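Local coordinates for protein VESB protease (Vibrio cholerae, PDB 4LK4) that probably cleaves peptide bonds as a secreted trypsin-like serine endopeptidase of the S1 family, at residues A131-I142 with P153-S164. The protein carries 1 engineered substitution. Residues are numbered along the deposited sequence; the frame is centred on the assembly and turned at random.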
loop_
_atom_site.group_PDB
_atom_site.type_symbol
_atom_site.label_atom_id
_atom_site.label_comp_id
_atom_site.label_asym_id
_atom_site.label_seq_id
_atom_site.Cartn_x
_atom_site.Cartn_y
_atom_site.Cartn_z
ATOM N N ALA A 131 10.804 -8.593 22.330
ATOM C CA ALA A 131 9.767 -9.595 22.171
ATOM C C ALA A 131 8.807 -9.434 23.336
ATOM O O ALA A 131 9.202 -9.057 24.420
ATOM C CB ALA A 131 10.371 -11.004 22.159
ATOM N N LEU A 132 7.540 -9.706 23.063
ATOM C CA LEU A 132 6.434 -9.531 24.006
ATOM C C LEU A 132 5.966 -8.105 24.179
ATOM O O LEU A 132 5.097 -7.868 24.973
ATOM C CB LEU A 132 6.751 -10.133 25.363
ATOM C CG LEU A 132 6.981 -11.646 25.435
ATOM C CD1 LEU A 132 6.914 -12.046 26.897
ATOM C CD2 LEU A 132 5.959 -12.484 24.705
ATOM N N THR A 133 6.535 -7.154 23.456
ATOM C CA THR A 133 5.962 -5.819 23.402
ATOM C C THR A 133 4.467 -5.960 23.059
ATOM O O THR A 133 4.114 -6.590 22.083
ATOM C CB THR A 133 6.670 -4.968 22.344
ATOM O OG1 THR A 133 8.018 -4.714 22.766
ATOM C CG2 THR A 133 5.911 -3.661 22.094
ATOM N N PRO A 134 3.581 -5.420 23.908
ATOM C CA PRO A 134 2.160 -5.542 23.628
ATOM C C PRO A 134 1.757 -4.723 22.405
ATOM O O PRO A 134 2.135 -3.556 22.307
ATOM C CB PRO A 134 1.513 -4.960 24.902
ATOM C CG PRO A 134 2.565 -5.107 25.962
ATOM C CD PRO A 134 3.831 -4.830 25.245
ATOM N N LEU A 135 0.997 -5.320 21.489
ATOM C CA LEU A 135 0.500 -4.611 20.334
ATOM C C LEU A 135 -0.994 -4.832 20.221
ATOM O O LEU A 135 -1.520 -5.810 20.743
ATOM C CB LEU A 135 1.189 -5.129 19.061
ATOM C CG LEU A 135 2.718 -5.242 19.122
ATOM C CD1 LEU A 135 3.213 -5.945 17.867
ATOM C CD2 LEU A 135 3.366 -3.884 19.232
ATOM N N THR A 136 -1.665 -3.930 19.501
ATOM C CA THR A 136 -3.079 -4.028 19.253
ATOM C C THR A 136 -3.400 -3.930 17.760
ATOM O O THR A 136 -2.990 -2.988 17.112
ATOM C CB THR A 136 -3.829 -2.915 20.000
ATOM O OG1 THR A 136 -3.437 -2.903 21.383
ATOM C CG2 THR A 136 -5.334 -3.137 19.909
ATOM N N VAL A 137 -4.181 -4.900 17.275
ATOM C CA VAL A 137 -4.636 -5.027 15.911
ATOM C C VAL A 137 -6.080 -4.611 15.829
ATOM O O VAL A 137 -6.848 -4.859 16.747
ATOM C CB VAL A 137 -4.662 -6.500 15.469
ATOM C CG1 VAL A 137 -4.893 -6.584 13.977
ATOM C CG2 VAL A 137 -3.346 -7.176 15.785
ATOM N N ALA A 138 -6.490 -4.029 14.720
ATOM C CA ALA A 138 -7.876 -3.601 14.595
ATOM C C ALA A 138 -8.406 -3.913 13.211
ATOM O O ALA A 138 -7.689 -3.821 12.223
ATOM C CB ALA A 138 -8.018 -2.120 14.901
ATOM N N GLY A 139 -9.668 -4.311 13.155
ATOM C CA GLY A 139 -10.319 -4.570 11.895
ATOM C C GLY A 139 -11.591 -5.348 12.098
ATOM O O GLY A 139 -11.947 -5.683 13.238
ATOM N N TRP A 140 -12.238 -5.683 10.983
ATOM C CA TRP A 140 -13.523 -6.367 11.003
ATOM C C TRP A 140 -13.426 -7.918 11.035
ATOM O O TRP A 140 -14.351 -8.632 11.537
ATOM C CB TRP A 140 -14.411 -5.832 9.891
ATOM C CG TRP A 140 -14.899 -4.411 10.185
ATOM C CD1 TRP A 140 -16.097 -4.044 10.763
ATOM C CD2 TRP A 140 -14.218 -3.189 9.884
ATOM N NE1 TRP A 140 -16.169 -2.674 10.864
ATOM C CE2 TRP A 140 -15.035 -2.129 10.329
ATOM C CE3 TRP A 140 -12.978 -2.886 9.309
ATOM C CZ2 TRP A 140 -14.660 -0.788 10.205
ATOM C CZ3 TRP A 140 -12.607 -1.533 9.185
ATOM C CH2 TRP A 140 -13.444 -0.512 9.626
ATOM N N GLY A 141 -12.287 -8.456 10.657
ATOM C CA GLY A 141 -12.139 -9.926 10.688
ATOM C C GLY A 141 -11.913 -10.652 12.022
ATOM O O GLY A 141 -11.869 -11.895 12.036
ATOM N N ILE A 142 -11.736 -9.939 13.137
ATOM C CA ILE A 142 -11.032 -10.546 14.278
ATOM C C ILE A 142 -11.842 -11.639 14.987
ATOM O O ILE A 142 -13.000 -11.440 15.292
ATOM C CB ILE A 142 -10.488 -9.483 15.238
ATOM C CG1 ILE A 142 -9.529 -8.571 14.442
ATOM C CG2 ILE A 142 -9.769 -10.146 16.415
ATOM C CD1 ILE A 142 -9.045 -7.350 15.177
ATOM N N PRO A 153 -20.478 -6.263 11.516
ATOM C CA PRO A 153 -20.266 -4.957 10.926
ATOM C C PRO A 153 -19.487 -3.993 11.796
ATOM O O PRO A 153 -19.214 -2.877 11.376
ATOM C CB PRO A 153 -21.692 -4.462 10.661
ATOM C CG PRO A 153 -22.528 -5.166 11.651
ATOM C CD PRO A 153 -21.840 -6.423 12.048
ATOM N N ILE A 154 -19.116 -4.434 12.984
ATOM C CA ILE A 154 -18.520 -3.584 14.016
ATOM C C ILE A 154 -16.996 -3.802 14.073
ATOM O O ILE A 154 -16.490 -4.943 14.114
ATOM C CB ILE A 154 -19.133 -3.918 15.396
ATOM C CG1 ILE A 154 -20.662 -3.873 15.339
ATOM C CG2 ILE A 154 -18.606 -3.020 16.524
ATOM C CD1 ILE A 154 -21.264 -2.497 15.455
ATOM N N LEU A 155 -16.273 -2.697 14.105
ATOM C CA LEU A 155 -14.826 -2.740 14.222
ATOM C C LEU A 155 -14.406 -3.478 15.493
ATOM O O LEU A 155 -14.868 -3.176 16.575
ATOM C CB LEU A 155 -14.275 -1.310 14.201
ATOM C CG LEU A 155 -12.769 -1.131 14.337
ATOM C CD1 LEU A 155 -12.043 -1.729 13.138
ATOM C CD2 LEU A 155 -12.437 0.338 14.508
ATOM N N GLN A 156 -13.568 -4.487 15.328
ATOM C CA GLN A 156 -12.993 -5.220 16.437
ATOM C C GLN A 156 -11.528 -4.831 16.708
ATOM O O GLN A 156 -10.813 -4.331 15.830
ATOM C CB GLN A 156 -12.978 -6.697 16.134
ATOM C CG GLN A 156 -14.285 -7.317 15.681
ATOM C CD GLN A 156 -15.228 -7.389 16.825
ATOM O OE1 GLN A 156 -14.983 -8.088 17.816
ATOM N NE2 GLN A 156 -16.257 -6.581 16.760
ATOM N N GLU A 157 -11.077 -5.102 17.928
ATOM C CA GLU A 157 -9.677 -4.985 18.272
ATOM C C GLU A 157 -9.253 -6.194 19.095
ATOM O O GLU A 157 -10.089 -6.896 19.627
ATOM C CB GLU A 157 -9.384 -3.665 18.995
ATOM C CG GLU A 157 -10.304 -3.325 20.160
ATOM C CD GLU A 157 -9.847 -2.114 20.964
ATOM O OE1 GLU A 157 -8.694 -1.689 20.769
ATOM O OE2 GLU A 157 -10.615 -1.577 21.796
ATOM N N VAL A 158 -7.959 -6.462 19.152
ATOM C CA VAL A 158 -7.425 -7.518 19.999
ATOM C C VAL A 158 -5.946 -7.270 20.280
ATOM O O VAL A 158 -5.222 -6.676 19.465
ATOM C CB VAL A 158 -7.620 -8.895 19.345
ATOM C CG1 VAL A 158 -6.833 -8.999 18.050
ATOM C CG2 VAL A 158 -7.266 -10.035 20.304
ATOM N N ASP A 159 -5.484 -7.711 21.430
ATOM C CA ASP A 159 -4.076 -7.589 21.736
ATOM C C ASP A 159 -3.318 -8.828 21.299
ATOM O O ASP A 159 -3.839 -9.934 21.322
ATOM C CB ASP A 159 -3.860 -7.289 23.208
ATOM C CG ASP A 159 -4.097 -5.808 23.541
ATOM O OD1 ASP A 159 -4.098 -4.959 22.608
ATOM O OD2 ASP A 159 -4.243 -5.483 24.740
ATOM N N VAL A 160 -2.086 -8.594 20.867
ATOM C CA VAL A 160 -1.181 -9.631 20.455
ATOM C C VAL A 160 0.185 -9.244 20.967
ATOM O O VAL A 160 0.454 -8.070 21.168
ATOM C CB VAL A 160 -1.136 -9.746 18.914
ATOM C CG1 VAL A 160 -2.486 -10.155 18.374
ATOM C CG2 VAL A 160 -0.726 -8.441 18.271
ATOM N N ASP A 161 1.047 -10.231 21.153
ATOM C CA ASP A 161 2.447 -9.999 21.591
ATOM C C ASP A 161 3.463 -10.133 20.456
ATOM O O ASP A 161 3.398 -11.077 19.663
ATOM C CB ASP A 161 2.831 -11.009 22.669
ATOM C CG ASP A 161 2.225 -10.694 24.019
ATOM O OD1 ASP A 161 1.534 -9.655 24.163
ATOM O OD2 ASP A 161 2.449 -11.497 24.957
ATOM N N LEU A 162 4.437 -9.230 20.410
ATOM C CA LEU A 162 5.546 -9.343 19.451
ATOM C C LEU A 162 6.325 -10.633 19.705
ATOM O O LEU A 162 6.591 -10.954 20.834
ATOM C CB LEU A 162 6.467 -8.133 19.554
ATOM C CG LEU A 162 7.553 -7.928 18.488
ATOM C CD1 LEU A 162 7.034 -7.948 17.049
ATOM C CD2 LEU A 162 8.282 -6.620 18.780
ATOM N N VAL A 163 6.636 -11.362 18.637
ATOM C CA VAL A 163 7.395 -12.612 18.646
ATOM C C VAL A 163 8.859 -12.371 18.216
ATOM O O VAL A 163 9.124 -11.449 17.456
ATOM C CB VAL A 163 6.750 -13.585 17.630
ATOM C CG1 VAL A 163 7.519 -14.900 17.502
ATOM C CG2 VAL A 163 5.297 -13.851 17.993
ATOM N N SER A 164 9.796 -13.198 18.706
ATOM C CA SER A 164 11.226 -13.133 18.284
ATOM C C SER A 164 11.328 -13.298 16.792
ATOM O O SER A 164 10.767 -14.230 16.244
ATOM C CB SER A 164 12.092 -14.244 18.924
ATOM O OG SER A 164 12.033 -14.224 20.371
#
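V137 and V160 meet at about a right angle, CG2 of V137 lying 3.8 Å from CG2 of V160, at the apolar centre of an antiparallel strand pair in the second barrel of the trypsin fold. V160 CG2 sits in the crowded position between its own backbone N and carbonyl carbon, which turns this methyl to the neighbouring strand, where it also meets L135 CB. Strands 202-205, 184-189 and 211-216 supply I203, A187 and V215 to the same inward face. Further along, I142, just past strand 134-139, folds back so that its CG2 comes 3.6 Å from V158 CG1 while CD1 lies against the Q156 backbone.

Holding these side chains in register, V137 with V158 and L135 with V160 each exchange two N-H to O=C bonds; G139 and Q156 do the same nearer the loop that joins the two strands. There L155, with CG anti to the backbone N (chi1 179°), puts CD1 over one face of the W140 indole, 3.8 Å from the centroid of the six-membered ring and almost on its normal. The indole NE1 hydrogen-bonds to Y73 O and makes only a weak, bent bond to P153 O at the ring edge, while the backbone N of W140 binds the carboxylate of D198.

On the other face, T136, A138, E157, D159 and D161 line up. D161 packs its carboxylate beside CD2 of L132 and forms a salt bridge with R10; E157 OE1 bonds weakly to the W22 indole. D159 OD2 takes the backbone N of I11 and the ammonium of K206, and its other oxygen, OD1, accepts a very short 2.5 Å hydrogen bond from T136 OG1.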